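Local coordinates for protein fructose-bisphosphate aldolase (Thermus caldophilus, PDB 2FJK) that belongs to the class II aldolases, enzymes built on a TIM barrel, and binds 1,3-dihydroxyacetonephosphate in a pocket of that barrel, at residues L79-S84 with S98-K103; L46-G51 with A59-V64; A180-G185 with S232-E237; I174-G179 with P187-P192. All coordinates share one frame; numbering follows the deposited sequence.

Contact 1. Residues L79-S84 with S98-K103; sequences LDHGSS and SVMIDK. With 13P (1,3-dihydroxyacetonephosphate), chain E.
Residues 79-84 leave strand 75-78 as a loop that runs in the same direction as strand 98-101, and the two backbones touch at two places, between which residues 80-81 move away from the strand. At the start, Leu79 N donates to Ser98 O (3.1 Å). Farther on comes one bridge of parallel type, in which Gly82 is bonded to the residues on both sides of Ile101. Gly82 N reaches Met100 O at 2.6 Å, from above the carbonyl plane and with a bent N-H...O angle of 133°. Asp102 N gives Gly82 O a much straighter bond (2.8 Å, 165°).

Between these anchors Asp80 and His81 both adopt positive phi. Met100, a selenomethionine, packs against their backbone. Its chi1 and chi2, both near anti, carry SE to 3.1 Å from His81 N, and the bend at chi3 (-42°) then turns CE to 3.6 Å from Asp80 CA. SE also meets the His81 ring obliquely, 4.5 Å from the centroid. Farther along the strand, the CD1 tip of Ile101 turns back to pack against Gly82 O and Ser84 N.

The selenomethionine thus sits behind two pocket residues. Asp80 OD1 accepts a hydrogen bond from O3 of 1,3-dihydroxyacetonephosphate (3.1 Å) and a weak one from His208, and it lies over the rim of one face of the His81 ring. Such a loop, carrying ligand-binding side chains just beyond the C-terminal end of a barrel strand, is the hallmark of TIM-barrel active sites.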
loop_
_atom_site.group_PDB
_atom_site.type_symbol
_atom_site.label_atom_id
_atom_site.label_comp_id
_atom_site.label_asym_id
_atom_site.label_seq_id
_atom_site.Cartn_x
_atom_site.Cartn_y
_atom_site.Cartn_z
ATOM N N LEU A 79 5.966 13.582 -13.330
ATOM C CA LEU A 79 4.841 14.503 -13.471
ATOM C C LEU A 79 4.655 14.988 -14.916
ATOM O O LEU A 79 3.581 14.843 -15.479
ATOM C CB LEU A 79 5.010 15.703 -12.531
ATOM C CG LEU A 79 4.124 16.937 -12.779
ATOM C CD1 LEU A 79 2.648 16.555 -12.783
ATOM C CD2 LEU A 79 4.399 17.981 -11.698
ATOM N N ASP A 80 5.676 15.566 -15.529
ATOM C CA ASP A 80 5.516 16.015 -16.918
ATOM C C ASP A 80 4.751 17.350 -17.077
ATOM O O ASP A 80 3.524 17.423 -16.924
ATOM C CB ASP A 80 4.820 14.911 -17.737
ATOM C CG ASP A 80 4.862 15.161 -19.235
ATOM O OD1 ASP A 80 5.957 15.468 -19.752
ATOM O OD2 ASP A 80 3.807 15.035 -19.896
ATOM N N HIS A 81 5.505 18.400 -17.377
ATOM C CA HIS A 81 4.951 19.727 -17.592
ATOM C C HIS A 81 4.059 20.209 -16.452
ATOM O O HIS A 81 2.899 20.571 -16.672
ATOM C CB HIS A 81 4.174 19.747 -18.911
ATOM C CG HIS A 81 5.022 19.455 -20.110
ATOM N ND1 HIS A 81 4.633 18.586 -21.107
ATOM C CD2 HIS A 81 6.246 19.910 -20.468
ATOM C CE1 HIS A 81 5.581 18.516 -22.025
ATOM N NE2 HIS A 81 6.570 19.311 -21.661
ATOM N N GLY A 82 4.600 20.203 -15.236
ATOM C CA GLY A 82 3.842 20.680 -14.096
ATOM C C GLY A 82 3.605 22.159 -14.340
ATOM O O GLY A 82 4.500 22.852 -14.818
ATOM N N SER A 83 2.406 22.640 -14.031
ATOM C CA SER A 83 2.054 24.038 -14.255
ATOM C C SER A 83 2.454 24.972 -13.130
ATOM O O SER A 83 2.663 26.166 -13.354
ATOM C CB SER A 83 0.544 24.185 -14.448
ATOM O OG SER A 83 -0.160 23.794 -13.282
ATOM N N SER A 84 2.561 24.441 -11.918
ATOM C CA SER A 84 2.918 25.284 -10.786
ATOM C C SER A 84 3.667 24.580 -9.667
ATOM O O SER A 84 3.918 23.372 -9.713
ATOM C CB SER A 84 1.662 25.930 -10.205
ATOM O OG SER A 84 0.777 24.949 -9.690
ATOM N N SER A 98 9.927 11.763 -9.747
ATOM C CA SER A 98 10.523 12.821 -10.549
ATOM C C SER A 98 9.432 13.803 -10.966
ATOM O O SER A 98 8.362 13.404 -11.444
ATOM C CB SER A 98 11.181 12.242 -11.794
ATOM O OG SER A 98 11.490 10.861 -11.631
ATOM N N VAL A 99 9.698 15.088 -10.772
ATOM C CA VAL A 99 8.733 16.106 -11.133
ATOM C C VAL A 99 9.308 17.051 -12.161
ATOM O O VAL A 99 10.523 17.106 -12.382
ATOM C CB VAL A 99 8.297 16.937 -9.925
ATOM C CG1 VAL A 99 7.637 16.041 -8.896
ATOM C CG2 VAL A 99 9.498 17.668 -9.340
HETATM N N MSE A 100 8.416 17.811 -12.776
HETATM C CA MSE A 100 8.810 18.750 -13.797
HETATM C C MSE A 100 7.937 19.980 -13.752
HETATM O O MSE A 100 6.706 19.890 -13.696
HETATM C CB MSE A 100 8.678 18.096 -15.164
HETATM C CG MSE A 100 9.118 18.970 -16.293
HETATM SE SE MSE A 100 8.592 18.166 -17.926
HETATM C CE MSE A 100 9.054 16.324 -17.547
ATOM N N ILE A 101 8.584 21.133 -13.766
ATOM C CA ILE A 101 7.878 22.390 -13.757
ATOM C C ILE A 101 8.146 23.008 -15.122
ATOM O O ILE A 101 9.284 23.029 -15.595
ATOM C CB ILE A 101 8.411 23.311 -12.633
ATOM C CG1 ILE A 101 7.715 24.667 -12.691
ATOM C CG2 ILE A 101 9.926 23.463 -12.756
ATOM C CD1 ILE A 101 6.238 24.610 -12.384
ATOM N N ASP A 102 7.094 23.480 -15.774
ATOM C CA ASP A 102 7.258 24.097 -17.077
ATOM C C ASP A 102 7.046 25.605 -17.017
ATOM O O ASP A 102 5.917 26.090 -16.929
ATOM C CB ASP A 102 6.303 23.467 -18.093
ATOM C CG ASP A 102 6.381 24.135 -19.458
ATOM O OD1 ASP A 102 7.474 24.617 -19.835
ATOM O OD2 ASP A 102 5.349 24.162 -20.161
ATOM N N LYS A 103 8.154 26.339 -17.043
ATOM C CA LYS A 103 8.120 27.798 -17.017
ATOM C C LYS A 103 8.971 28.284 -18.183
ATOM O O LYS A 103 9.654 29.298 -18.093
ATOM C CB LYS A 103 8.683 28.321 -15.693
ATOM C CG LYS A 103 7.839 27.948 -14.478
ATOM C CD LYS A 103 6.497 28.660 -14.502
ATOM C CE LYS A 103 5.650 28.285 -13.295
ATOM N NZ LYS A 103 4.371 29.042 -13.263
HETATM P P 13P E . 3.175 13.867 -28.165
HETATM O O1P 13P E . 1.741 14.555 -28.371
HETATM O O2P 13P E . 4.019 14.191 -29.465
HETATM O O3P 13P E . 2.988 12.324 -28.033
HETATM O O1 13P E . 3.841 14.476 -26.836
HETATM C C1 13P E . 4.665 13.631 -26.035
HETATM C C2 13P E . 5.347 14.552 -25.054
HETATM O O2 13P E . 5.942 15.542 -25.473
HETATM C C3 13P E . 5.304 14.268 -23.553
HETATM O O3 13P E . 5.911 15.334 -22.829
#

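Contact 2. Residues L46-G51 with A59-V64; sequences LALSEG and ALTRMV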
loop_
_atom_site.group_PDB
_atom_site.type_symbol
_atom_site.label_atom_id
_atom_site.label_comp_id
_atom_site.label_asym_id
_atom_site.label_seq_id
_atom_site.Cartn_x
_atom_site.Cartn_y
_atom_site.Cartn_z
ATOM N N LEU A 46 6.768 6.178 -16.327
ATOM C CA LEU A 46 5.326 6.377 -16.410
ATOM C C LEU A 46 5.096 7.885 -16.252
ATOM O O LEU A 46 5.397 8.472 -15.209
ATOM C CB LEU A 46 4.612 5.587 -15.308
ATOM C CG LEU A 46 4.710 4.067 -15.473
ATOM C CD1 LEU A 46 3.873 3.359 -14.428
ATOM C CD2 LEU A 46 4.210 3.697 -16.845
ATOM N N ALA A 47 4.591 8.515 -17.308
ATOM C CA ALA A 47 4.350 9.953 -17.295
ATOM C C ALA A 47 2.887 10.295 -17.082
ATOM O O ALA A 47 1.998 9.722 -17.713
ATOM C CB ALA A 47 4.847 10.582 -18.611
ATOM N N LEU A 48 2.641 11.224 -16.173
ATOM C CA LEU A 48 1.289 11.653 -15.909
ATOM C C LEU A 48 1.184 13.169 -15.969
ATOM O O LEU A 48 1.746 13.868 -15.139
ATOM C CB LEU A 48 0.821 11.175 -14.539
ATOM C CG LEU A 48 0.419 9.712 -14.384
ATOM C CD1 LEU A 48 1.666 8.824 -14.356
ATOM C CD2 LEU A 48 -0.378 9.565 -13.096
ATOM N N SER A 49 0.442 13.674 -16.945
ATOM C CA SER A 49 0.255 15.113 -17.074
ATOM C C SER A 49 -0.632 15.546 -15.918
ATOM O O SER A 49 -1.044 14.725 -15.085
ATOM C CB SER A 49 -0.452 15.429 -18.387
ATOM O OG SER A 49 -1.788 14.936 -18.344
ATOM N N GLU A 50 -0.929 16.836 -15.862
ATOM C CA GLU A 50 -1.806 17.354 -14.828
ATOM C C GLU A 50 -3.220 16.915 -15.188
ATOM O O GLU A 50 -4.080 16.758 -14.311
ATOM C CB GLU A 50 -1.701 18.877 -14.761
ATOM C CG GLU A 50 -0.916 19.362 -13.549
ATOM C CD GLU A 50 -0.580 20.834 -13.621
ATOM O OE1 GLU A 50 -1.458 21.627 -14.017
ATOM O OE2 GLU A 50 0.562 21.202 -13.277
ATOM N N GLY A 51 -3.450 16.701 -16.485
ATOM C CA GLY A 51 -4.755 16.250 -16.945
ATOM C C GLY A 51 -4.976 14.819 -16.471
ATOM O O GLY A 51 -6.074 14.449 -16.042
ATOM N N ALA A 59 -6.950 7.188 -7.537
ATOM C CA ALA A 59 -6.999 5.851 -8.097
ATOM C C ALA A 59 -5.786 5.653 -8.999
ATOM O O ALA A 59 -5.031 4.699 -8.835
ATOM C CB ALA A 59 -8.283 5.650 -8.898
ATOM N N LEU A 60 -5.593 6.577 -9.935
ATOM C CA LEU A 60 -4.475 6.484 -10.869
ATOM C C LEU A 60 -3.107 6.616 -10.220
ATOM O O LEU A 60 -2.224 5.792 -10.463
ATOM C CB LEU A 60 -4.607 7.546 -11.971
ATOM C CG LEU A 60 -3.478 7.538 -13.005
ATOM C CD1 LEU A 60 -3.413 6.177 -13.696
ATOM C CD2 LEU A 60 -3.702 8.639 -14.030
ATOM N N THR A 61 -2.922 7.660 -9.412
ATOM C CA THR A 61 -1.627 7.879 -8.779
ATOM C C THR A 61 -1.213 6.743 -7.867
ATOM O O THR A 61 -0.058 6.328 -7.890
ATOM C CB THR A 61 -1.582 9.209 -7.969
ATOM O OG1 THR A 61 -2.686 9.269 -7.055
ATOM C CG2 THR A 61 -1.631 10.397 -8.906
ATOM N N ARG A 62 -2.149 6.243 -7.065
ATOM C CA ARG A 62 -1.857 5.146 -6.140
ATOM C C ARG A 62 -1.479 3.889 -6.909
ATOM O O ARG A 62 -0.533 3.188 -6.546
ATOM C CB ARG A 62 -3.067 4.847 -5.246
ATOM C CG ARG A 62 -3.548 6.013 -4.360
ATOM C CD ARG A 62 -2.472 6.496 -3.399
ATOM N NE ARG A 62 -1.271 6.899 -4.126
ATOM C CZ ARG A 62 -0.122 7.247 -3.558
ATOM N NH1 ARG A 62 -0.000 7.253 -2.236
ATOM N NH2 ARG A 62 0.910 7.574 -4.321
HETATM N N MSE A 63 -2.227 3.610 -7.972
HETATM C CA MSE A 63 -1.978 2.439 -8.795
HETATM C C MSE A 63 -0.631 2.502 -9.522
HETATM O O MSE A 63 0.107 1.517 -9.554
HETATM C CB MSE A 63 -3.093 2.278 -9.824
HETATM C CG MSE A 63 -2.878 1.095 -10.750
HETATM SE SE MSE A 63 -4.116 1.055 -12.202
HETATM C CE MSE A 63 -5.392 -0.177 -11.500
ATOM N N VAL A 64 -0.315 3.655 -10.103
ATOM C CA VAL A 64 0.940 3.808 -10.831
ATOM C C VAL A 64 2.173 3.625 -9.929
ATOM O O VAL A 64 3.127 2.947 -10.315
ATOM C CB VAL A 64 0.990 5.178 -11.549
ATOM C CG1 VAL A 64 2.355 5.413 -12.141
ATOM C CG2 VAL A 64 -0.053 5.211 -12.659
#
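Leu48, Val64 and Leu46 carry most of this contact, in which helix 50-68 folds back over the end of the strand that leads into it; Leu48 directly follows that strand. Val64 CG1, anti to its backbone N (chi1 172°), is the shared contact point, for it meets both leucines. Leu46 slides past Val64 in the opposite direction and brings CD1 to 3.4 Å from that methyl, tighter than usual for two carbons, with Leu46 CB following at 3.9 Å. Leu48 comes to it tip to tip, CD1 standing 4.1 Å from Val64 CG1. The other branch of Leu48 faces one helical turn back: CD2 lies 3.6 Å from CD2 of Leu60, again tip to tip, with Leu60 CG close behind.

The strand and helix belong to the beta-alpha-beta unit made by strand 44-47, helix 50-68 and strand 75-78, a repeating element of the TIM barrel. Val77 of strand 75-78 also touches Val64, while Leu60 packs on Met27 of the second subunit, so the helix meets both the strands of its own barrel and the second subunit. No hydrogen bond joins the two segments. The side-chain contact is entirely apolar, consistent with packing driven by shape fit and the exclusion of water.

Contact 3. Residues A180-G185 with S232-E237; sequences AYKGKG and SGIHPE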
loop_
_atom_site.group_PDB
_atom_site.type_symbol
_atom_site.label_atom_id
_atom_site.label_comp_id
_atom_site.label_asym_id
_atom_site.label_seq_id
_atom_site.Cartn_x
_atom_site.Cartn_y
_atom_site.Cartn_z
ATOM N N ALA A 180 -0.704 15.695 -33.254
ATOM C CA ALA A 180 -0.531 14.937 -34.487
ATOM C C ALA A 180 -0.106 15.778 -35.701
ATOM O O ALA A 180 0.001 15.252 -36.807
ATOM C CB ALA A 180 -1.814 14.191 -34.803
ATOM N N TYR A 181 0.135 17.069 -35.508
ATOM C CA TYR A 181 0.534 17.924 -36.631
ATOM C C TYR A 181 1.845 18.626 -36.337
ATOM O O TYR A 181 1.874 19.830 -36.086
ATOM C CB TYR A 181 -0.563 18.953 -36.926
ATOM C CG TYR A 181 -1.916 18.316 -37.131
ATOM C CD1 TYR A 181 -2.901 18.373 -36.140
ATOM C CD2 TYR A 181 -2.203 17.623 -38.308
ATOM C CE1 TYR A 181 -4.142 17.752 -36.322
ATOM C CE2 TYR A 181 -3.426 17.004 -38.499
ATOM C CZ TYR A 181 -4.390 17.070 -37.504
ATOM O OH TYR A 181 -5.588 16.432 -37.699
ATOM N N LYS A 182 2.929 17.862 -36.395
ATOM C CA LYS A 182 4.257 18.382 -36.096
ATOM C C LYS A 182 4.959 19.156 -37.213
ATOM O O LYS A 182 6.066 19.649 -37.012
ATOM C CB LYS A 182 5.144 17.227 -35.610
ATOM C CG LYS A 182 4.512 16.440 -34.460
ATOM C CD LYS A 182 5.461 15.407 -33.868
ATOM C CE LYS A 182 4.770 14.579 -32.802
ATOM N NZ LYS A 182 4.140 15.437 -31.753
ATOM N N GLY A 183 4.326 19.271 -38.377
ATOM C CA GLY A 183 4.939 20.009 -39.476
ATOM C C GLY A 183 4.805 19.386 -40.860
ATOM O O GLY A 183 4.881 18.167 -41.007
ATOM N N LYS A 184 4.606 20.219 -41.880
ATOM C CA LYS A 184 4.472 19.717 -43.247
ATOM C C LYS A 184 5.685 18.868 -43.612
ATOM O O LYS A 184 6.826 19.250 -43.349
ATOM C CB LYS A 184 4.333 20.871 -44.244
ATOM C CG LYS A 184 3.027 21.648 -44.131
ATOM C CD LYS A 184 2.844 22.601 -45.309
ATOM C CE LYS A 184 1.515 23.348 -45.229
ATOM N NZ LYS A 184 1.325 24.285 -46.378
ATOM N N GLY A 185 5.437 17.717 -44.221
ATOM C CA GLY A 185 6.539 16.846 -44.574
ATOM C C GLY A 185 7.289 16.497 -43.302
ATOM O O GLY A 185 6.723 16.555 -42.209
ATOM N N SER A 232 1.473 14.329 -39.060
ATOM C CA SER A 232 2.897 14.288 -39.348
ATOM C C SER A 232 3.638 14.229 -38.017
ATOM O O SER A 232 3.465 15.094 -37.165
ATOM C CB SER A 232 3.301 15.542 -40.137
ATOM O OG SER A 232 4.687 15.545 -40.438
ATOM N N GLY A 233 4.447 13.196 -37.830
ATOM C CA GLY A 233 5.179 13.069 -36.585
ATOM C C GLY A 233 6.667 13.195 -36.810
ATOM O O GLY A 233 7.100 13.436 -37.934
ATOM N N ILE A 234 7.449 13.033 -35.744
ATOM C CA ILE A 234 8.901 13.133 -35.837
ATOM C C ILE A 234 9.450 11.876 -36.494
ATOM O O ILE A 234 9.076 10.754 -36.134
ATOM C CB ILE A 234 9.556 13.303 -34.449
ATOM C CG1 ILE A 234 8.933 14.492 -33.704
ATOM C CG2 ILE A 234 11.050 13.507 -34.608
ATOM C CD1 ILE A 234 9.022 15.805 -34.421
ATOM N N HIS A 235 10.332 12.073 -37.468
ATOM C CA HIS A 235 10.930 10.970 -38.205
ATOM C C HIS A 235 11.791 10.073 -37.319
ATOM O O HIS A 235 12.591 10.558 -36.522
ATOM C CB HIS A 235 11.786 11.512 -39.345
ATOM C CG HIS A 235 12.214 10.463 -40.321
ATOM N ND1 HIS A 235 11.374 9.968 -41.295
ATOM C CD2 HIS A 235 13.378 9.784 -40.445
ATOM C CE1 HIS A 235 12.003 9.028 -41.978
ATOM N NE2 HIS A 235 13.220 8.897 -41.482
ATOM N N PRO A 236 11.640 8.745 -37.455
ATOM C CA PRO A 236 12.406 7.775 -36.666
ATOM C C PRO A 236 13.915 8.025 -36.685
ATOM O O PRO A 236 14.583 7.944 -35.650
ATOM C CB PRO A 236 12.039 6.439 -37.307
ATOM C CG PRO A 236 10.632 6.659 -37.743
ATOM C CD PRO A 236 10.682 8.058 -38.338
ATOM N N GLU A 237 14.456 8.330 -37.860
ATOM C CA GLU A 237 15.890 8.580 -37.969
ATOM C C GLU A 237 16.314 9.785 -37.130
ATOM O O GLU A 237 17.390 9.781 -36.529
ATOM C CB GLU A 237 16.285 8.769 -39.436
ATOM C CG GLU A 237 16.050 7.516 -40.295
ATOM C CD GLU A 237 16.773 6.284 -39.755
ATOM O OE1 GLU A 237 17.997 6.370 -39.506
ATOM O OE2 GLU A 237 16.121 5.225 -39.586
#
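This is a loop-to-loop contact in which a single bridge of parallel type ties the loop after strand 171-172 to the one leading into helix 236-244. Ser232 N donates to Ala180 O at 2.8 Å, and Ser232 O accepts from Lys182 N at 2.9 Å; both donors lie in the plane of the carbonyl they approach, and Tyr181 is the residue bridged. The side chain of Ser232 adds to this: with OG anti to the backbone N, it stands 2.7 Å from Gly183 O and 2.9 Å from Gly185 O.

Both loops lie on the ligand side of the TIM barrel, and Lys182 turns their contact toward the pocket. Its chain passes alongside the second loop, CB 3.1 Å from Ser232 O, then crosses Ile234 at about a right angle, with CD 3.6 Å from both Ile234 CG1 and Gly233 CA. Extended up to that point, it bends at chi4 (-54°). Lys182 NZ forms a salt bridge with the O2P atom of 1,3-dihydroxyacetonephosphate, and the carbonyls of Ser177 and Gly179 also accept hydrogen bonds from it. Tyr181 points away from the bridge, and its OH bonds to Gly229 N.

Contact 4. Residues I174-G179 with P187-P192; sequences IGTSHG and PFIDHP. With 13P (1,3-dihydroxyacetonephosphate), chain E.
Two isoleucines crossing obliquely form the apolar part of this contact. Ile174 holds CG1 in the crowded position between its backbone N and carbonyl carbon (chi1 60°); from there the chain continues extended, CD1 reaching 3.8 Å from Ile189 CG2. Ile189 has that CG2 anti to its own backbone N, so its other branch is left to carry CD1 toward the Gly175 carbonyl and the methyl of Thr176. Ile189 CG2 also lies over the rim of one face of the His191 ring.

The backbones meet beside this pair. Asp190 N gives Ile174 O a nearly straight hydrogen bond of 2.7 Å (163°), and the same oxygen is approached by Ile189 CA at 3.4 Å. Gly175 turns its CA toward Phe188 O, 3.5 Å away, leaving the two backbones close together at this glycine. Asp190 is the centre of an inverse gamma turn and the N-cap of helix 191-200, its OD1 accepting from Arg193 N.

Beyond the crossing the chain runs on to the ligand. The ring of His178 presents its edge to 1,3-dihydroxyacetonephosphate, with CE1 unusually close, 2.6 Å from ligand O2. His178 ND1 donates to ligand O1 (3.0 Å), and Gly179 N points almost straight at O1P (3.0 Å, 169°). The loop after strand 171-172 thus packs on itself just before helix 191-200, through Ile174 and Gly175, and meets the ligand through His178 and Gly179, an arrangement in keeping with the ligand-binding loops of a TIM barrel.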
loop_
_atom_site.group_PDB
_atom_site.type_symbol
_atom_site.label_atom_id
_atom_site.label_comp_id
_atom_site.label_asym_id
_atom_site.label_seq_id
_atom_site.Cartn_x
_atom_site.Cartn_y
_atom_site.Cartn_z
ATOM N N ILE A 174 14.185 21.666 -29.916
ATOM C CA ILE A 174 14.965 21.590 -31.143
ATOM C C ILE A 174 14.154 21.285 -32.387
ATOM O O ILE A 174 14.692 20.759 -33.364
ATOM C CB ILE A 174 16.061 20.532 -31.024
ATOM C CG1 ILE A 174 15.433 19.156 -30.756
ATOM C CG2 ILE A 174 17.020 20.924 -29.919
ATOM C CD1 ILE A 174 16.446 18.031 -30.636
ATOM N N GLY A 175 12.865 21.601 -32.348
ATOM C CA GLY A 175 12.031 21.355 -33.504
ATOM C C GLY A 175 10.819 20.470 -33.308
ATOM O O GLY A 175 10.033 20.326 -34.243
ATOM N N THR A 176 10.665 19.868 -32.125
ATOM C CA THR A 176 9.507 19.004 -31.846
ATOM C C THR A 176 8.364 19.800 -31.217
ATOM O O THR A 176 8.567 20.918 -30.730
ATOM C CB THR A 176 9.857 17.863 -30.864
ATOM O OG1 THR A 176 10.177 18.424 -29.589
ATOM C CG2 THR A 176 11.044 17.059 -31.362
ATOM N N SER A 177 7.163 19.220 -31.232
ATOM C CA SER A 177 5.983 19.854 -30.657
ATOM C C SER A 177 4.899 18.790 -30.472
ATOM O O SER A 177 4.885 17.789 -31.193
ATOM C CB SER A 177 5.486 20.986 -31.569
ATOM O OG SER A 177 4.856 20.491 -32.743
ATOM N N HIS A 178 3.995 19.006 -29.509
ATOM C CA HIS A 178 2.927 18.040 -29.209
ATOM C C HIS A 178 1.842 17.938 -30.283
ATOM O O HIS A 178 1.705 18.814 -31.139
ATOM C CB HIS A 178 2.233 18.385 -27.881
ATOM C CG HIS A 178 3.153 18.452 -26.702
ATOM N ND1 HIS A 178 3.963 17.404 -26.322
ATOM C CD2 HIS A 178 3.379 19.444 -25.807
ATOM C CE1 HIS A 178 4.651 17.750 -25.247
ATOM N NE2 HIS A 178 4.315 18.981 -24.915
ATOM N N GLY A 179 1.067 16.860 -30.224
ATOM C CA GLY A 179 -0.016 16.688 -31.174
ATOM C C GLY A 179 0.311 15.912 -32.427
ATOM O O GLY A 179 1.453 15.522 -32.653
ATOM N N PRO A 187 9.202 17.210 -40.300
ATOM C CA PRO A 187 9.499 18.379 -39.467
ATOM C C PRO A 187 10.987 18.492 -39.159
ATOM O O PRO A 187 11.621 17.524 -38.752
ATOM C CB PRO A 187 8.645 18.138 -38.218
ATOM C CG PRO A 187 8.543 16.652 -38.155
ATOM C CD PRO A 187 8.307 16.278 -39.593
ATOM N N PHE A 188 11.540 19.681 -39.356
ATOM C CA PHE A 188 12.961 19.902 -39.121
ATOM C C PHE A 188 13.401 19.784 -37.670
ATOM O O PHE A 188 12.816 20.384 -36.774
ATOM C CB PHE A 188 13.378 21.281 -39.638
ATOM C CG PHE A 188 14.829 21.599 -39.398
ATOM C CD1 PHE A 188 15.827 20.915 -40.088
ATOM C CD2 PHE A 188 15.198 22.561 -38.465
ATOM C CE1 PHE A 188 17.172 21.185 -39.853
ATOM C CE2 PHE A 188 16.540 22.839 -38.221
ATOM C CZ PHE A 188 17.529 22.151 -38.915
ATOM N N ILE A 189 14.454 19.013 -37.449
ATOM C CA ILE A 189 15.000 18.847 -36.115
ATOM C C ILE A 189 16.399 19.443 -36.135
ATOM O O ILE A 189 17.245 19.026 -36.925
ATOM C CB ILE A 189 15.095 17.362 -35.721
ATOM C CG1 ILE A 189 13.746 16.673 -35.946
ATOM C CG2 ILE A 189 15.547 17.244 -34.277
ATOM C CD1 ILE A 189 12.575 17.356 -35.289
ATOM N N ASP A 190 16.634 20.423 -35.273
ATOM C CA ASP A 190 17.926 21.091 -35.200
ATOM C C ASP A 190 18.953 20.208 -34.503
ATOM O O ASP A 190 19.242 20.392 -33.323
ATOM C CB ASP A 190 17.787 22.410 -34.438
ATOM C CG ASP A 190 18.859 23.408 -34.806
ATOM O OD1 ASP A 190 20.044 23.017 -34.843
ATOM O OD2 ASP A 190 18.515 24.585 -35.052
ATOM N N HIS A 191 19.511 19.254 -35.238
ATOM C CA HIS A 191 20.493 18.339 -34.666
ATOM C C HIS A 191 21.786 19.012 -34.217
ATOM O O HIS A 191 22.333 18.668 -33.169
ATOM C CB HIS A 191 20.795 17.215 -35.656
ATOM C CG HIS A 191 19.669 16.240 -35.817
ATOM N ND1 HIS A 191 19.162 15.511 -34.761
ATOM C CD2 HIS A 191 18.962 15.862 -36.908
ATOM C CE1 HIS A 191 18.193 14.724 -35.195
ATOM N NE2 HIS A 191 18.052 14.916 -36.495
ATOM N N PRO A 192 22.293 19.983 -34.997
ATOM C CA PRO A 192 23.530 20.659 -34.599
ATOM C C PRO A 192 23.318 21.361 -33.269
ATOM O O PRO A 192 24.189 21.353 -32.402
ATOM C CB PRO A 192 23.766 21.649 -35.738
ATOM C CG PRO A 192 23.167 20.944 -36.909
ATOM C CD PRO A 192 21.874 20.423 -36.338
HETATM P P 13P E . 3.175 13.867 -28.165
HETATM O O1P 13P E . 1.741 14.555 -28.371
HETATM O O2P 13P E . 4.019 14.191 -29.465
HETATM O O3P 13P E . 2.988 12.324 -28.033
HETATM O O1 13P E . 3.841 14.476 -26.836
HETATM C C1 13P E . 4.665 13.631 -26.035
HETATM C C2 13P E . 5.347 14.552 -25.054
HETATM O O2 13P E . 5.942 15.542 -25.473
HETATM C C3 13P E . 5.304 14.268 -23.553
HETATM O O3 13P E . 5.911 15.334 -22.829
#

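Three of the four contacts converge on one molecule of 1,3-dihydroxyacetonephosphate. Contact 1 approaches its O3 end, while contact 3, across the chain's centre from contact 1, and contact 4 reach its phosphate end; the centres of contacts 1 and 4 lie about 21 Å apart, yet the rings of His81 and His178 meet at the ligand. Contacts 3 and 4, their centres about 9 Å apart, interleave along the chain and are joined by Lys182 NZ at 2.5 Å from Ser177 O. Contact 2 stands behind the pocket, the side chain of Leu48 about 11 Å from the ligand, but it adjoins contact 1 through Glu50 OE2, which lies 2.5 Å from Ser83 N in a probable hydrogen bond.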